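Local coordinates for alcohol dehydrogenase, zinc-containing (Thermotoga maritima, PDB 1VJ0), which binds zinc and probably works as an oxidoreductase of the zinc-containing alcohol dehydrogenase family, at residues V54-V59 and A362-E367; L288-Y294 and L316-K322; V212-R216 and A236-D242; G276-L282 and Q303-P307. All coordinates share one frame. Residue numbers count along the deposited sequence, not the author numbering.

Interaction 1 of 4, residues V54-V59 and A362-E367; sequences VCGSDV and ALELME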
loop_
_atom_site.group_PDB
_atom_site.type_symbol
_atom_site.label_atom_id
_atom_site.label_comp_id
_atom_site.label_asym_id
_atom_site.label_seq_id
_atom_site.Cartn_x
_atom_site.Cartn_y
_atom_site.Cartn_z
ATOM N N VAL A 54 -33.954 1.572 11.316
ATOM C CA VAL A 54 -34.284 0.173 11.552
ATOM C C VAL A 54 -33.502 -0.665 10.535
ATOM O O VAL A 54 -33.717 -0.550 9.324
ATOM C CB VAL A 54 -35.796 -0.064 11.473
ATOM C CG1 VAL A 54 -36.146 -1.503 11.768
ATOM C CG2 VAL A 54 -36.494 0.828 12.475
ATOM N N CYS A 55 -32.595 -1.493 11.056
ATOM C CA CYS A 55 -31.708 -2.335 10.261
ATOM C C CYS A 55 -32.232 -3.729 10.128
ATOM O O CYS A 55 -32.929 -4.237 10.993
ATOM C CB CYS A 55 -30.322 -2.408 10.903
ATOM S SG CYS A 55 -29.145 -3.204 9.790
ATOM N N GLY A 56 -31.908 -4.391 9.030
ATOM C CA GLY A 56 -32.394 -5.758 8.847
ATOM C C GLY A 56 -31.893 -6.703 9.920
ATOM O O GLY A 56 -32.551 -7.685 10.276
ATOM N N SER A 57 -30.713 -6.416 10.450
ATOM C CA SER A 57 -30.185 -7.207 11.569
ATOM C C SER A 57 -30.994 -7.051 12.892
ATOM O O SER A 57 -30.904 -7.904 13.799
ATOM C CB SER A 57 -28.705 -6.869 11.785
ATOM O OG SER A 57 -28.566 -5.509 12.177
ATOM N N ASP A 58 -31.774 -5.970 13.007
ATOM C CA ASP A 58 -32.644 -5.770 14.164
ATOM C C ASP A 58 -33.700 -6.890 14.205
ATOM O O ASP A 58 -34.065 -7.355 15.280
ATOM C CB ASP A 58 -33.296 -4.377 14.148
ATOM C CG ASP A 58 -32.299 -3.257 14.290
ATOM O OD1 ASP A 58 -31.167 -3.520 14.775
ATOM O OD2 ASP A 58 -32.581 -2.059 14.018
ATOM N N VAL A 59 -34.152 -7.330 13.030
ATOM C CA VAL A 59 -35.105 -8.405 12.929
ATOM C C VAL A 59 -34.552 -9.700 13.507
ATOM O O VAL A 59 -35.208 -10.358 14.300
ATOM C CB VAL A 59 -35.552 -8.629 11.459
ATOM C CG1 VAL A 59 -36.383 -9.886 11.339
ATOM C CG2 VAL A 59 -36.330 -7.400 10.955
ATOM N N ALA A 362 -42.450 -1.313 12.175
ATOM C CA ALA A 362 -41.199 -1.133 11.457
ATOM C C ALA A 362 -40.458 -2.434 11.215
ATOM O O ALA A 362 -40.027 -2.692 10.110
ATOM C CB ALA A 362 -40.280 -0.170 12.193
ATOM N N LEU A 363 -40.237 -3.229 12.261
ATOM C CA LEU A 363 -39.581 -4.532 12.113
ATOM C C LEU A 363 -40.380 -5.456 11.181
ATOM O O LEU A 363 -39.822 -6.157 10.372
ATOM C CB LEU A 363 -39.415 -5.185 13.475
ATOM C CG LEU A 363 -38.419 -4.488 14.420
ATOM C CD1 LEU A 363 -38.590 -4.928 15.879
ATOM C CD2 LEU A 363 -37.007 -4.748 14.000
ATOM N N GLU A 364 -41.690 -5.446 11.313
ATOM C CA GLU A 364 -42.539 -6.232 10.423
ATOM C C GLU A 364 -42.285 -5.857 8.948
ATOM O O GLU A 364 -42.091 -6.738 8.098
ATOM C CB GLU A 364 -43.984 -6.041 10.838
ATOM C CG GLU A 364 -44.990 -6.727 9.940
ATOM C CD GLU A 364 -46.380 -6.136 10.116
ATOM O OE1 GLU A 364 -46.949 -6.329 11.225
ATOM O OE2 GLU A 364 -46.862 -5.455 9.150
ATOM N N LEU A 365 -42.250 -4.552 8.667
ATOM C CA LEU A 365 -42.014 -4.044 7.317
ATOM C C LEU A 365 -40.639 -4.445 6.797
ATOM O O LEU A 365 -40.460 -4.719 5.621
ATOM C CB LEU A 365 -42.131 -2.505 7.277
ATOM C CG LEU A 365 -43.520 -1.890 7.484
ATOM C CD1 LEU A 365 -43.491 -0.409 7.676
ATOM C CD2 LEU A 365 -44.369 -2.236 6.300
ATOM N N MET A 366 -39.646 -4.411 7.662
ATOM C CA MET A 366 -38.298 -4.760 7.250
ATOM C C MET A 366 -38.207 -6.264 7.042
ATOM O O MET A 366 -37.537 -6.718 6.135
ATOM C CB MET A 366 -37.261 -4.304 8.272
ATOM C CG MET A 366 -37.083 -2.806 8.367
ATOM S SD MET A 366 -36.435 -2.152 6.819
ATOM C CE MET A 366 -34.784 -2.792 6.830
ATOM N N GLU A 367 -38.902 -7.034 7.866
ATOM C CA GLU A 367 -38.884 -8.493 7.722
ATOM C C GLU A 367 -39.650 -8.962 6.478
ATOM O O GLU A 367 -39.197 -9.840 5.771
ATOM C CB GLU A 367 -39.492 -9.165 8.943
ATOM C CG GLU A 367 -39.335 -10.678 8.927
ATOM C CD GLU A 367 -39.893 -11.323 10.179
ATOM O OE1 GLU A 367 -40.999 -10.904 10.604
ATOM O OE2 GLU A 367 -39.231 -12.240 10.735
#
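Val59, Val54 and Met366 give up the most surface here, and the contact is almost wholly apolar. Val59 points from helix 56-62 at the last turns of helix 359-368. Val59 CG2 lies 3.8 Å from Leu363 O and 4.2 Å from Met366 CB. Its CG1 touches the carboxylate of Glu367, with Val59 CG1 and Glu367 OE2 3.7 Å apart; that carboxylate forms a salt bridge with Arg63. Val54 covers the end of the contact at Ala362. Val54 CG2 meets Ala362 CB at 3.9 Å, and Val54 CG1 meets Met366 CG at 3.8 Å and Leu363 CD2 at 4.0 Å.

Between the two valines the chain turns into the helix through Cys55, the N-cap and a ligand of the zinc ion also held by His77, Glu78 and Cys178. Cys55 and Asp58 form a capping box: Cys55 N donates to Asp58 OD2 at 3.0 Å, and Ser57 N makes a weak bond to Cys55 SG at 3.6 Å. Cys55, His77 and Glu78 lie in the GroES-like part of the medium-chain dehydrogenase fold.

The CA-to-CB bond of Cys55 points away from helix 359-368, and its SG binds the zinc. Met366 folds beneath this turn with all three chi angles in m. Met366 CE reaches Val54 O at 3.5 Å and Gly56 N at 4.0 Å. Asp58 CB rests on Leu363 CD2 at 3.7 Å, while Asp58 OD2 also bonds to Tyr149.

Interaction 2 of 4, residues L288-Y294 and L316-K322; sequences LRRGGFY and LKNATFK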
loop_
_atom_site.group_PDB
_atom_site.type_symbol
_atom_site.label_atom_id
_atom_site.label_comp_id
_atom_site.label_asym_id
_atom_site.label_seq_id
_atom_site.Cartn_x
_atom_site.Cartn_y
_atom_site.Cartn_z
ATOM N N LEU A 288 -14.910 -12.339 -11.979
ATOM C CA LEU A 288 -13.724 -11.604 -11.553
ATOM C C LEU A 288 -12.574 -11.778 -12.584
ATOM O O LEU A 288 -12.301 -12.915 -13.042
ATOM C CB LEU A 288 -13.310 -12.143 -10.169
ATOM C CG LEU A 288 -12.357 -11.327 -9.289
ATOM C CD1 LEU A 288 -12.961 -10.016 -8.907
ATOM C CD2 LEU A 288 -12.005 -12.162 -8.036
ATOM N N ARG A 289 -11.905 -10.677 -12.962
ATOM C CA ARG A 289 -10.748 -10.827 -13.804
ATOM C C ARG A 289 -9.599 -11.450 -13.043
ATOM O O ARG A 289 -9.565 -11.492 -11.789
ATOM C CB ARG A 289 -10.281 -9.518 -14.397
ATOM C CG ARG A 289 -9.656 -8.501 -13.456
ATOM C CD ARG A 289 -8.718 -7.532 -14.247
ATOM N NE ARG A 289 -8.237 -6.396 -13.460
ATOM C CZ ARG A 289 -7.074 -6.358 -12.808
ATOM N NH1 ARG A 289 -6.251 -7.403 -12.764
ATOM N NH2 ARG A 289 -6.698 -5.243 -12.217
ATOM N N ARG A 290 -8.700 -11.988 -13.821
ATOM C CA ARG A 290 -7.385 -12.378 -13.311
ATOM C C ARG A 290 -6.764 -11.143 -12.668
ATOM O O ARG A 290 -6.684 -10.119 -13.310
ATOM C CB ARG A 290 -6.537 -12.891 -14.442
ATOM C CG ARG A 290 -6.968 -14.260 -14.881
ATOM C CD ARG A 290 -5.991 -14.890 -15.801
ATOM N NE ARG A 290 -5.087 -15.783 -15.084
ATOM C CZ ARG A 290 -3.847 -16.055 -15.473
ATOM N NH1 ARG A 290 -3.325 -15.475 -16.567
ATOM N NH2 ARG A 290 -3.098 -16.896 -14.763
ATOM N N GLY A 291 -6.355 -11.271 -11.421
ATOM C CA GLY A 291 -5.794 -10.166 -10.605
ATOM C C GLY A 291 -6.850 -9.346 -9.882
ATOM O O GLY A 291 -6.514 -8.398 -9.177
ATOM N N GLY A 292 -8.122 -9.716 -10.061
ATOM C CA GLY A 292 -9.259 -9.029 -9.478
ATOM C C GLY A 292 -9.389 -9.084 -7.955
ATOM O O GLY A 292 -8.740 -9.929 -7.272
ATOM N N PHE A 293 -10.230 -8.191 -7.422
ATOM C CA PHE A 293 -10.450 -8.041 -5.978
ATOM C C PHE A 293 -11.909 -8.205 -5.586
ATOM O O PHE A 293 -12.801 -7.586 -6.125
ATOM C CB PHE A 293 -9.888 -6.669 -5.566
ATOM C CG PHE A 293 -9.682 -6.493 -4.105
ATOM C CD1 PHE A 293 -10.753 -6.271 -3.281
ATOM C CD2 PHE A 293 -8.416 -6.444 -3.583
ATOM C CE1 PHE A 293 -10.571 -6.065 -1.931
ATOM C CE2 PHE A 293 -8.222 -6.202 -2.240
ATOM C CZ PHE A 293 -9.327 -6.028 -1.415
ATOM N N TYR A 294 -12.184 -9.113 -4.666
ATOM C CA TYR A 294 -13.544 -9.427 -4.298
ATOM C C TYR A 294 -13.719 -9.159 -2.796
ATOM O O TYR A 294 -13.204 -9.907 -1.998
ATOM C CB TYR A 294 -13.761 -10.890 -4.594
ATOM C CG TYR A 294 -15.172 -11.419 -4.680
ATOM C CD1 TYR A 294 -16.298 -10.680 -4.307
ATOM C CD2 TYR A 294 -15.371 -12.646 -5.246
ATOM C CE1 TYR A 294 -17.582 -11.220 -4.417
ATOM C CE2 TYR A 294 -16.650 -13.180 -5.375
ATOM C CZ TYR A 294 -17.750 -12.452 -4.961
ATOM O OH TYR A 294 -18.995 -13.014 -5.145
ATOM N N LEU A 316 -5.141 -19.761 -10.061
ATOM C CA LEU A 316 -4.991 -19.426 -11.478
ATOM C C LEU A 316 -5.435 -17.968 -11.741
ATOM O O LEU A 316 -4.865 -17.231 -12.597
ATOM C CB LEU A 316 -5.835 -20.391 -12.313
ATOM C CG LEU A 316 -5.700 -20.213 -13.820
ATOM C CD1 LEU A 316 -4.257 -20.505 -14.234
ATOM C CD2 LEU A 316 -6.661 -21.172 -14.519
ATOM N N LYS A 317 -6.461 -17.552 -11.020
ATOM C CA LYS A 317 -6.891 -16.155 -11.082
ATOM C C LYS A 317 -5.992 -15.128 -10.396
ATOM O O LYS A 317 -6.184 -13.951 -10.593
ATOM C CB LYS A 317 -8.317 -16.034 -10.530
ATOM C CG LYS A 317 -9.160 -15.290 -11.438
ATOM C CD LYS A 317 -10.569 -15.156 -10.950
ATOM C CE LYS A 317 -11.480 -16.149 -11.625
ATOM N NZ LYS A 317 -12.159 -15.621 -12.782
ATOM N N ASN A 318 -5.050 -15.532 -9.541
ATOM C CA ASN A 318 -4.303 -14.594 -8.721
ATOM C C ASN A 318 -5.263 -13.567 -8.061
ATOM O O ASN A 318 -4.998 -12.349 -8.023
ATOM C CB ASN A 318 -3.174 -13.960 -9.541
ATOM C CG ASN A 318 -2.035 -13.404 -8.695
ATOM O OD1 ASN A 318 -0.985 -14.042 -8.553
ATOM N ND2 ASN A 318 -2.209 -12.176 -8.183
ATOM N N ALA A 319 -6.382 -14.093 -7.546
ATOM C CA ALA A 319 -7.480 -13.282 -7.033
ATOM C C ALA A 319 -7.307 -12.953 -5.567
ATOM O O ALA A 319 -6.735 -13.709 -4.819
ATOM C CB ALA A 319 -8.836 -14.026 -7.219
ATOM N N THR A 320 -7.768 -11.778 -5.158
ATOM C CA THR A 320 -7.882 -11.448 -3.742
ATOM C C THR A 320 -9.337 -11.544 -3.334
ATOM O O THR A 320 -10.211 -10.881 -3.941
ATOM C CB THR A 320 -7.357 -10.007 -3.460
ATOM O OG1 THR A 320 -5.991 -9.896 -3.873
ATOM C CG2 THR A 320 -7.307 -9.696 -1.977
ATOM N N PHE A 321 -9.620 -12.366 -2.329
ATOM C CA PHE A 321 -10.932 -12.389 -1.654
ATOM C C PHE A 321 -10.719 -11.811 -0.280
ATOM O O PHE A 321 -9.791 -12.244 0.469
ATOM C CB PHE A 321 -11.484 -13.817 -1.476
ATOM C CG PHE A 321 -11.990 -14.472 -2.789
ATOM C CD1 PHE A 321 -11.121 -14.745 -3.825
ATOM C CD2 PHE A 321 -13.309 -14.892 -2.916
ATOM C CE1 PHE A 321 -11.575 -15.383 -5.002
ATOM C CE2 PHE A 321 -13.753 -15.476 -4.096
ATOM C CZ PHE A 321 -12.890 -15.737 -5.120
ATOM N N LYS A 322 -11.479 -10.791 0.051
ATOM C CA LYS A 322 -11.245 -10.075 1.299
ATOM C C LYS A 322 -12.551 -9.986 2.059
ATOM O O LYS A 322 -13.459 -9.338 1.583
ATOM C CB LYS A 322 -10.755 -8.660 0.970
ATOM C CG LYS A 322 -10.581 -7.708 2.134
ATOM C CD LYS A 322 -9.350 -8.069 2.934
ATOM C CE LYS A 322 -9.474 -7.690 4.384
ATOM N NZ LYS A 322 -8.442 -8.379 5.254
HETATM O O HOH W 1 -3.330 -9.310 -8.300
#
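Tyr294 lies against Phe321, with ring centroids 5.2 Å apart and planes inclined at 42°. The closest ring atoms are Tyr294 CD2 and Phe321 CE2 at 3.5 Å. Tyr294 CB sits over one face of the Phe321 ring, and Leu288 CD2 comes within 4.4 Å of Phe321 CE1. Leu288 CD2 also touches Ala319 CB at 3.8 Å. On the opposite face of the sheet, Phe293 CE2 meets Thr320 CG2 at 3.6 Å and Phe293 CZ meets Lys322 CB at 3.8 Å.

Strands 292-294 and 320-322 run parallel, their axes 4.8 Å apart at closest approach and inclined at 17°. Thr320 N donates to Gly292 O at 3.0 Å, Tyr294 N to Thr320 O at 2.7 Å and Lys322 N to Tyr294 O at 2.8 Å. These are the last two strands of the six-stranded parallel Rossmann-type sheet. Strand 320-323 is its edge within the chain, but Thr320, Phe321 and Lys322 pair antiparallel with a strand of the second subunit, which continues the sheet.

Ahead of strands 292-296 and 320-323, a type II turn from Arg289 to Gly292 meets a Schellman motif ending at Asn318. Gly291 has positive phi, which favours glycine; Gly291 N donates to Lys317 O at 2.8 Å. Arg290 NE and NH2 both bond to Leu316 O, at 2.9 and 2.8 Å. Lys317 NZ returns to Leu288 O at 2.7 Å.

Interaction 3 of 4, residues V212-R216 and A236-D242; sequences VVIAR and AEEIGAD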
loop_
_atom_site.group_PDB
_atom_site.type_symbol
_atom_site.label_atom_id
_atom_site.label_comp_id
_atom_site.label_asym_id
_atom_site.label_seq_id
_atom_site.Cartn_x
_atom_site.Cartn_y
_atom_site.Cartn_z
ATOM N N VAL A 212 -23.060 1.468 -4.702
ATOM C CA VAL A 212 -23.207 2.179 -5.990
ATOM C C VAL A 212 -22.701 3.619 -5.881
ATOM O O VAL A 212 -21.846 4.060 -6.675
ATOM C CB VAL A 212 -24.685 2.169 -6.504
ATOM C CG1 VAL A 212 -24.857 3.057 -7.751
ATOM C CG2 VAL A 212 -25.120 0.701 -6.842
ATOM N N VAL A 213 -23.191 4.348 -4.887
ATOM C CA VAL A 213 -22.802 5.733 -4.670
ATOM C C VAL A 213 -21.316 5.879 -4.296
ATOM O O VAL A 213 -20.632 6.792 -4.787
ATOM C CB VAL A 213 -23.741 6.374 -3.623
ATOM C CG1 VAL A 213 -23.286 7.761 -3.197
ATOM C CG2 VAL A 213 -25.159 6.403 -4.156
ATOM N N ILE A 214 -20.787 4.953 -3.492
ATOM C CA ILE A 214 -19.396 5.002 -3.096
ATOM C C ILE A 214 -18.568 4.716 -4.319
ATOM O O ILE A 214 -17.615 5.447 -4.567
ATOM C CB ILE A 214 -19.094 4.037 -1.970
ATOM C CG1 ILE A 214 -19.793 4.502 -0.676
ATOM C CG2 ILE A 214 -17.597 3.821 -1.744
ATOM C CD1 ILE A 214 -20.011 3.322 0.319
ATOM N N ALA A 215 -18.929 3.695 -5.087
ATOM C CA ALA A 215 -18.157 3.373 -6.310
ATOM C C ALA A 215 -18.075 4.569 -7.238
ATOM O O ALA A 215 -17.012 4.916 -7.734
ATOM C CB ALA A 215 -18.758 2.169 -7.055
ATOM N N ARG A 216 -19.224 5.206 -7.459
ATOM C CA ARG A 216 -19.300 6.405 -8.301
ATOM C C ARG A 216 -18.416 7.527 -7.712
ATOM O O ARG A 216 -17.650 8.144 -8.419
ATOM C CB ARG A 216 -20.742 6.894 -8.415
ATOM C CG ARG A 216 -21.578 6.255 -9.486
ATOM C CD ARG A 216 -21.488 6.952 -10.898
ATOM N NE ARG A 216 -20.360 6.424 -11.672
ATOM C CZ ARG A 216 -20.417 5.471 -12.598
ATOM N NH1 ARG A 216 -21.565 4.899 -12.913
ATOM N NH2 ARG A 216 -19.305 5.085 -13.219
ATOM N N ALA A 236 -31.125 1.315 -8.195
ATOM C CA ALA A 236 -29.689 1.301 -8.393
ATOM C C ALA A 236 -29.305 2.138 -9.598
ATOM O O ALA A 236 -28.356 2.896 -9.510
ATOM C CB ALA A 236 -29.166 -0.108 -8.565
ATOM N N GLU A 237 -30.053 2.022 -10.695
ATOM C CA GLU A 237 -29.855 2.905 -11.861
ATOM C C GLU A 237 -30.065 4.382 -11.556
ATOM O O GLU A 237 -29.289 5.243 -11.998
ATOM C CB GLU A 237 -30.818 2.519 -13.002
ATOM C CG GLU A 237 -30.488 1.142 -13.610
ATOM C CD GLU A 237 -31.574 0.576 -14.515
ATOM O OE1 GLU A 237 -32.644 1.216 -14.653
ATOM O OE2 GLU A 237 -31.352 -0.538 -15.058
ATOM N N GLU A 238 -31.127 4.688 -10.834
ATOM C CA GLU A 238 -31.388 6.064 -10.435
ATOM C C GLU A 238 -30.289 6.697 -9.575
ATOM O O GLU A 238 -30.139 7.927 -9.597
ATOM C CB GLU A 238 -32.695 6.136 -9.705
ATOM C CG GLU A 238 -33.847 5.939 -10.672
ATOM C CD GLU A 238 -35.203 6.004 -10.029
ATOM O OE1 GLU A 238 -35.274 6.156 -8.778
ATOM O OE2 GLU A 238 -36.188 5.915 -10.793
ATOM N N ILE A 239 -29.515 5.908 -8.841
ATOM C CA ILE A 239 -28.465 6.499 -7.959
ATOM C C ILE A 239 -27.053 6.302 -8.521
ATOM O O ILE A 239 -26.052 6.604 -7.838
ATOM C CB ILE A 239 -28.565 6.018 -6.488
ATOM C CG1 ILE A 239 -28.219 4.540 -6.356
ATOM C CG2 ILE A 239 -29.963 6.345 -5.853
ATOM C CD1 ILE A 239 -28.397 4.030 -4.975
ATOM N N GLY A 240 -26.958 5.740 -9.722
ATOM C CA GLY A 240 -25.754 5.859 -10.542
ATOM C C GLY A 240 -25.216 4.601 -11.205
ATOM O O GLY A 240 -24.176 4.671 -11.820
ATOM N N ALA A 241 -25.869 3.444 -11.036
ATOM C CA ALA A 241 -25.438 2.229 -11.745
ATOM C C ALA A 241 -25.525 2.425 -13.268
ATOM O O ALA A 241 -26.538 2.946 -13.792
ATOM C CB ALA A 241 -26.273 1.019 -11.301
ATOM N N ASP A 242 -24.507 1.965 -13.996
ATOM C CA ASP A 242 -24.515 2.010 -15.466
ATOM C C ASP A 242 -25.320 0.859 -16.085
ATOM O O ASP A 242 -25.799 0.971 -17.194
ATOM C CB ASP A 242 -23.075 1.914 -16.003
ATOM C CG ASP A 242 -22.208 3.081 -15.559
ATOM O OD1 ASP A 242 -22.489 4.208 -16.011
ATOM O OD2 ASP A 242 -21.242 2.967 -14.800
#
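The segment 212-216 is a piece of helix 206-217, while 236-242 is the end of helix 230-238 and the loop that leaves it. The backbones come nearest at Val212 and Ala241, whose CA atoms are 6.2 Å apart. A Schellman motif closes the second helix: Gly240 has a phi of 134°, and Ala241 N bonds back to Ala236 O at 3.0 Å. A CB at Gly240 would crowd Arg216 CG and the preceding carbonyl.

Val212 packs into this turn. Val212 CG1 lies 3.5 Å from Ala241 N and 3.9 Å from Ile239 CG1. Val213 CG2 adds a contact to Ile239 CD1 at 4.1 Å. Arg216 then curls over the glycine. Arg216 NH1 donates to Gly240 O at 2.8 Å and forms a salt bridge to Asp242 OD2 at 2.7 Å. Arg216 NH2 also bonds to Ala220 O, and Asp242 OD2 accepts from Val223 N.

Val212 and Ala236 both rest on Val225 of strand 222-227. The two helices flank that strand in sequence, one leading into it and the next leading out towards strand 243-246. Consecutive beta-alpha-beta crossovers, whose helices lie side by side on a parallel sheet, are typical of the Rossmann-type fold.

Interaction 4 of 4, residues G276-L282 and Q303-P307; sequences GDSRALL and QDPVP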
loop_
_atom_site.group_PDB
_atom_site.type_symbol
_atom_site.label_atom_id
_atom_site.label_comp_id
_atom_site.label_asym_id
_atom_site.label_seq_id
_atom_site.Cartn_x
_atom_site.Cartn_y
_atom_site.Cartn_z
ATOM N N GLY A 276 -25.851 -11.279 1.230
ATOM C CA GLY A 276 -26.162 -12.096 2.412
ATOM C C GLY A 276 -26.207 -13.602 2.189
ATOM O O GLY A 276 -26.476 -14.381 3.108
ATOM N N ASP A 277 -25.954 -14.032 0.968
ATOM C CA ASP A 277 -25.992 -15.432 0.622
ATOM C C ASP A 277 -24.606 -15.892 0.175
ATOM O O ASP A 277 -24.046 -15.370 -0.774
ATOM C CB ASP A 277 -26.968 -15.595 -0.492
ATOM C CG ASP A 277 -27.180 -17.041 -0.887
ATOM O OD1 ASP A 277 -26.443 -17.960 -0.483
ATOM O OD2 ASP A 277 -28.117 -17.327 -1.626
ATOM N N SER A 278 -24.068 -16.886 0.864
ATOM C CA SER A 278 -22.727 -17.397 0.587
ATOM C C SER A 278 -22.610 -17.871 -0.875
ATOM O O SER A 278 -21.547 -17.782 -1.462
ATOM C CB SER A 278 -22.367 -18.526 1.551
ATOM O OG SER A 278 -22.343 -18.106 2.924
ATOM N N ARG A 279 -23.720 -18.340 -1.460
ATOM C CA ARG A 279 -23.721 -18.860 -2.809
ATOM C C ARG A 279 -23.399 -17.794 -3.849
ATOM O O ARG A 279 -23.074 -18.148 -4.967
ATOM C CB ARG A 279 -25.031 -19.507 -3.147
ATOM C CG ARG A 279 -25.261 -20.763 -2.315
ATOM C CD ARG A 279 -26.594 -21.353 -2.472
ATOM N NE ARG A 279 -27.599 -20.477 -1.902
ATOM C CZ ARG A 279 -28.908 -20.713 -1.979
ATOM N NH1 ARG A 279 -29.366 -21.799 -2.603
ATOM N NH2 ARG A 279 -29.776 -19.862 -1.431
ATOM N N ALA A 280 -23.506 -16.522 -3.497
ATOM C CA ALA A 280 -23.101 -15.438 -4.406
ATOM C C ALA A 280 -21.660 -15.599 -4.913
ATOM O O ALA A 280 -21.352 -15.163 -5.993
ATOM C CB ALA A 280 -23.280 -14.090 -3.730
ATOM N N LEU A 281 -20.761 -16.167 -4.094
ATOM C CA LEU A 281 -19.372 -16.327 -4.492
ATOM C C LEU A 281 -19.245 -17.249 -5.680
ATOM O O LEU A 281 -18.259 -17.168 -6.408
ATOM C CB LEU A 281 -18.496 -16.879 -3.330
ATOM C CG LEU A 281 -17.918 -15.793 -2.420
ATOM C CD1 LEU A 281 -19.014 -14.950 -1.789
ATOM C CD2 LEU A 281 -17.053 -16.490 -1.386
ATOM N N LEU A 282 -20.191 -18.162 -5.851
ATOM C CA LEU A 282 -20.131 -19.082 -6.986
ATOM C C LEU A 282 -20.238 -18.319 -8.311
ATOM O O LEU A 282 -19.517 -18.630 -9.254
ATOM C CB LEU A 282 -21.216 -20.178 -6.935
ATOM C CG LEU A 282 -21.343 -21.010 -5.629
ATOM C CD1 LEU A 282 -22.226 -22.187 -5.831
ATOM C CD2 LEU A 282 -20.030 -21.453 -5.089
ATOM N N GLN A 303 -23.557 -20.118 7.537
ATOM C CA GLN A 303 -24.394 -20.701 6.494
ATOM C C GLN A 303 -23.728 -21.995 6.060
ATOM O O GLN A 303 -22.537 -22.216 6.353
ATOM C CB GLN A 303 -24.506 -19.726 5.319
ATOM C CG GLN A 303 -25.552 -18.631 5.538
ATOM C CD GLN A 303 -25.568 -17.552 4.447
ATOM O OE1 GLN A 303 -24.695 -17.492 3.593
ATOM N NE2 GLN A 303 -26.569 -16.718 4.488
ATOM N N ASP A 304 -24.450 -22.839 5.339
ATOM C CA ASP A 304 -23.794 -24.009 4.769
ATOM C C ASP A 304 -22.581 -23.574 4.001
ATOM O O ASP A 304 -22.549 -22.491 3.419
ATOM C CB ASP A 304 -24.689 -24.768 3.810
ATOM C CG ASP A 304 -25.925 -25.292 4.472
ATOM O OD1 ASP A 304 -25.910 -25.533 5.703
ATOM O OD2 ASP A 304 -26.958 -25.495 3.814
ATOM N N PRO A 305 -21.557 -24.394 4.022
ATOM C CA PRO A 305 -20.388 -24.149 3.206
ATOM C C PRO A 305 -20.716 -24.212 1.718
ATOM O O PRO A 305 -21.611 -24.959 1.320
ATOM C CB PRO A 305 -19.422 -25.282 3.620
ATOM C CG PRO A 305 -20.215 -26.261 4.223
ATOM C CD PRO A 305 -21.394 -25.587 4.874
ATOM N N VAL A 306 -20.010 -23.434 0.917
ATOM C CA VAL A 306 -20.180 -23.452 -0.540
ATOM C C VAL A 306 -19.003 -24.171 -1.176
ATOM O O VAL A 306 -17.904 -24.155 -0.628
ATOM C CB VAL A 306 -20.289 -22.023 -1.157
ATOM C CG1 VAL A 306 -21.550 -21.337 -0.624
ATOM C CG2 VAL A 306 -19.064 -21.201 -0.889
ATOM N N PRO A 307 -19.241 -24.822 -2.306
ATOM C CA PRO A 307 -18.192 -25.549 -3.024
ATOM C C PRO A 307 -17.257 -24.572 -3.721
ATOM O O PRO A 307 -17.617 -23.950 -4.715
ATOM C CB PRO A 307 -18.969 -26.436 -4.029
ATOM C CG PRO A 307 -20.331 -25.834 -4.127
ATOM C CD PRO A 307 -20.566 -24.956 -2.948
HETATM O O HOH W 2 -20.771 -20.362 3.972
#
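Gln303 makes all the direct hydrogen bonds of this contact through its side-chain amide. Gln303 NE2 donates to Gly276 O at 2.7 Å. Gln303 OE1 accepts twice from Ser278, from Ser278 N at 2.9 Å and from Ser278 OG at a short 2.5 Å. A water donates to Ser278 OG at 2.9 Å and to Asp304 O at 2.8 Å, and so adds a bridge between the segments.

The loop that Gln303 grips is ordered from within. Asp277 OD1 accepts from Arg279 N at 2.9 Å, a capping bond ahead of helix 280-287. The Asp277 carboxylate also forms a salt bridge with Arg279, with Asp277 OD2 and Arg279 NH2 3.0 Å apart. Gly276 holds a positive phi of 85°, where a CB would press on the preceding carbonyl O.

Further along, the contact becomes apolar. Val306 points at the start of the helix, and Val306 CG1 lies 3.6 Å from Ser278 CB and 4.1 Å from Arg279 CG. Leu282 CD2 touches Val306 CB at 4.0 Å and Pro307 O at 3.5 Å. Val306 also pairs antiparallel with a strand of the second subunit, while Ser278 packs on Val310 of that subunit.

The amide of Gln303 matches a backbone carbonyl with its NE2 and two donors of Ser278 with its OE1. One neutral side chain can therefore join the two loops without any charge pairing across the contact, next to the subunit interface.

Overall arrangement
Interaction 2 is the most buried, yet its centre lies about 25 Å from the chain's centre, at the interface with the second subunit. Interactions 1, 3 and 4 are partly buried. Interactions 2 and 4 pack together: helix 280-287 runs straight into strand 288-289, and both contacts border the same second subunit. Interaction 3 joins two helices lying over strand 222-227, towards the other end of the Rossmann-type sheet. Interaction 1 stands apart beside the zinc site, and its two segments enclose all the others in sequence. It has no cross-segment hydrogen bond. Interaction 2 relies on parallel-sheet backbone bonds, with Arg290 and Lys317 side chains bonding to carbonyls, interaction 3 on a salt bridge and interaction 4 on an amide.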